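Local structure of basic helix-loop-helix, putative, expressed (Oryza sativa subsp. japonica, 5LW0) at residues G166-V171 against F223-A228. The protein binds ADP-ribose through its macrodomain, the part in this structure, and probably takes part in DNA interstrand crosslink repair. Numbering follows the deposited sequence. Where two conformers were deposited one is given.
Sequences GSSVAV and FENFVA
N225, on the C-terminal helix 208-230, meets S168 and A170 on edge strand 167-172, joining helix to sheet border in the macrodomain's alpha/beta fold. Their local axes run nearly parallel, 25° apart with a closest approach of 8.3 Å, and the 135 Å² buried between the segments is small, as expected for contact at the sheet margin near the surface.

The direct polar link is one hydrogen bond. N225 ND2 donates to S168 OG over 2.8 Å; the N-H...O angle of 147° shows a moderate bend, yet OG lies almost in the amide plane. S168 carries OG between its backbone N and carbonyl carbon (chi1 65°), on the helix side of the strand, where the same oxygen also hydrogen-bonds S221 OG one helical turn before N225. Two points on helix 208-230 therefore share one serine hydroxyl.

A water makes the second link. It donates to N225 OD1 at 2.7 Å and accepts from A170 N at 3.0 Å. Since V169 and V171 pair with strand 187-192, the intervening A170 N-H points outward from this edge strand, away from strand 187-192, where the water accepts it. Both ends of the carboxamide are thus used, which fixes its flip. A leucine here, with no carboxamide, would probably leave S168 OG to S221 alone and the bridging water without its acceptor on the helix.

Nonpolar contact is slight. Packing against A170 amounts to its CB methyl resting 4.1 Å from N225 OD1.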
ATOM      1  N   GLY A 166       0.745   9.354  -8.177  1.00 13.80           N
ATOM      2  CA  GLY A 166       1.783   8.534  -8.717  1.00 13.70           C
ATOM      3  C   GLY A 166       3.047   8.529  -7.908  1.00 14.75           C
ATOM      4  O   GLY A 166       4.072   8.137  -8.397  1.00 17.60           O
ATOM      5  N   SER A 167       2.990   9.070  -6.713  1.00 14.30           N
ATOM      6  CA  SER A 167       4.180   9.197  -5.860  1.00 15.73           C
ATOM      7  C   SER A 167       3.886   8.753  -4.439  1.00 14.30           C
ATOM      8  O   SER A 167       2.713   8.468  -4.049  1.00 14.99           O
ATOM      9  CB  SER A 167       4.710  10.615  -5.882  1.00 17.33           C
ATOM     10  OG  SER A 167       3.825  11.493  -5.255  1.00 18.74           O
ATOM     11  N   SER A 168       4.938   8.611  -3.657  1.00 12.88           N
ATOM     12  CA  SER A 168       4.789   8.090  -2.314  1.00 14.07           C
ATOM     13  C   SER A 168       5.865   8.703  -1.435  1.00 15.67           C
ATOM     14  O   SER A 168       6.828   9.299  -1.952  1.00 14.78           O
ATOM     15  CB  SER A 168       4.865   6.579  -2.296  1.00 16.28           C
ATOM     16  OG  SER A 168       6.133   6.145  -2.686  1.00 17.30           O
ATOM     17  N   VAL A 169       5.692   8.600  -0.118  1.00 13.59           N
ATOM     18  CA  VAL A 169       6.691   9.060   0.850  1.00 14.28           C
ATOM     19  C   VAL A 169       6.725   8.134   2.059  1.00 14.38           C
ATOM     20  O   VAL A 169       5.711   7.752   2.562  1.00 13.97           O
ATOM     21  CB  VAL A 169       6.446  10.534   1.286  1.00 15.77           C
ATOM     22  CG1 VAL A 169       5.130  10.714   1.933  1.00 16.22           C
ATOM     23  CG2 VAL A 169       7.574  11.022   2.203  1.00 14.99           C
ATOM     24  N   ALA A 170       7.942   7.736   2.444  1.00 13.49           N
ATOM     25  CA  ALA A 170       8.174   6.846   3.548  1.00 14.97           C
ATOM     26  C   ALA A 170       8.321   7.621   4.781  1.00 15.55           C
ATOM     27  O   ALA A 170       9.093   8.595   4.837  1.00 17.32           O
ATOM     28  CB  ALA A 170       9.428   6.014   3.321  1.00 17.21           C
ATOM     29  N   VAL A 171       7.602   7.188   5.807  1.00 13.78           N
ATOM     30  CA  VAL A 171       7.634   7.897   7.110  1.00 15.12           C
ATOM     31  C   VAL A 171       7.982   6.906   8.184  1.00 16.72           C
ATOM     32  O   VAL A 171       7.258   5.923   8.382  1.00 16.57           O
ATOM     33  CB  VAL A 171       6.264   8.518   7.402  1.00 15.80           C
ATOM     34  CG1 VAL A 171       6.270   9.232   8.768  1.00 18.80           C
ATOM     35  CG2 VAL A 171       5.860   9.495   6.281  1.00 17.02           C
ATOM     36  N   PHE A 223       7.104   0.574  -4.006  1.00 13.28           N
ATOM     37  CA  PHE A 223       8.017  -0.537  -3.883  1.00 12.21           C
ATOM     38  C   PHE A 223       9.429  -0.077  -3.815  1.00 13.73           C
ATOM     39  O   PHE A 223      10.228  -0.619  -3.043  1.00 13.70           O
ATOM     40  CB  PHE A 223       7.820  -1.540  -4.992  1.00 12.16           C
ATOM     41  CG  PHE A 223       6.439  -2.220  -5.014  1.00 11.23           C
ATOM     42  CD1 PHE A 223       5.659  -2.388  -3.895  1.00 11.78           C
ATOM     43  CD2 PHE A 223       5.919  -2.643  -6.227  1.00 13.22           C
ATOM     44  CE1 PHE A 223       4.462  -3.013  -3.956  1.00 12.12           C
ATOM     45  CE2 PHE A 223       4.701  -3.253  -6.283  1.00 13.64           C
ATOM     46  CZ  PHE A 223       3.956  -3.398  -5.176  1.00 12.93           C
ATOM     47  N   GLU A 224       9.758   0.979  -4.541  1.00 14.14           N
ATOM     48  CA  GLU A 224      11.126   1.563  -4.477  0.50 14.43           C
ATOM     49  C   GLU A 224      11.410   2.208  -3.115  1.00 14.75           C
ATOM     50  O   GLU A 224      12.524   2.056  -2.551  1.00 14.12           O
ATOM     51  CB  GLU A 224      11.367   2.560  -5.605  0.50 16.39           C
ATOM     52  CG  GLU A 224      11.560   1.931  -6.953  0.50 17.54           C
ATOM     53  CD  GLU A 224      12.967   1.367  -7.152  0.50 17.09           C
ATOM     54  OE1 GLU A 224      13.913   1.808  -6.465  0.50 21.76           O
ATOM     55  OE2 GLU A 224      13.094   0.546  -8.046  0.50 22.28           O
ATOM     56  N   ASN A 225      10.438   2.908  -2.556  1.00 13.50           N
ATOM     57  CA  ASN A 225      10.580   3.415  -1.178  1.00 14.08           C
ATOM     58  C   ASN A 225      10.756   2.307  -0.183  1.00 13.50           C
ATOM     59  O   ASN A 225      11.512   2.436   0.743  1.00 14.91           O
ATOM     60  CB  ASN A 225       9.388   4.308  -0.833  1.00 13.86           C
ATOM     61  CG  ASN A 225       9.675   5.758  -1.103  1.00 18.72           C
ATOM     62  OD1 ASN A 225      10.689   6.298  -0.619  1.00 18.35           O
ATOM     63  ND2 ASN A 225       8.692   6.462  -1.664  1.00 21.85           N
ATOM     64  N   PHE A 226      10.040   1.213  -0.364  1.00 12.20           N
ATOM     65  CA  PHE A 226      10.149   0.095   0.553  1.00 12.51           C
ATOM     66  C   PHE A 226      11.553  -0.528   0.465  1.00 13.38           C
ATOM     67  O   PHE A 226      12.184  -0.738   1.435  1.00 14.64           O
ATOM     68  CB  PHE A 226       9.053  -0.918   0.233  1.00 13.10           C
ATOM     69  CG  PHE A 226       9.226  -2.250   0.907  1.00 14.50           C
ATOM     70  CD1 PHE A 226       9.322  -2.378   2.264  1.00 15.73           C
ATOM     71  CD2 PHE A 226       9.344  -3.367   0.120  1.00 16.40           C
ATOM     72  CE1 PHE A 226       9.482  -3.681   2.836  1.00 17.61           C
ATOM     73  CE2 PHE A 226       9.424  -4.627   0.676  1.00 19.76           C
ATOM     74  CZ  PHE A 226       9.595  -4.760   2.009  1.00 16.70           C
ATOM     75  N   VAL A 227      12.009  -0.756  -0.728  1.00 13.22           N
ATOM     76  CA  VAL A 227      13.373  -1.304  -0.906  1.00 14.04           C
ATOM     77  C   VAL A 227      14.411  -0.394  -0.323  1.00 16.34           C
ATOM     78  O   VAL A 227      15.353  -0.869   0.307  1.00 18.00           O
ATOM     79  CB  VAL A 227      13.666  -1.635  -2.335  1.00 16.65           C
ATOM     80  CG1 VAL A 227      15.086  -2.019  -2.507  1.00 22.85           C
ATOM     81  CG2 VAL A 227      12.769  -2.767  -2.771  1.00 15.34           C
ATOM     82  N   ALA A 228      14.227   0.920  -0.435  1.00 13.95           N
ATOM     83  CA  ALA A 228      15.199   1.875   0.141  1.00 14.60           C
ATOM     84  C   ALA A 228      15.217   1.839   1.684  1.00 16.72           C
ATOM     85  O   ALA A 228      16.276   2.092   2.297  1.00 19.56           O
ATOM     86  CB  ALA A 228      14.937   3.248  -0.341  1.00 15.00           C
TER
HETATM   87  O   HOH W   1      10.352   8.527   0.910  1.00 18.87           O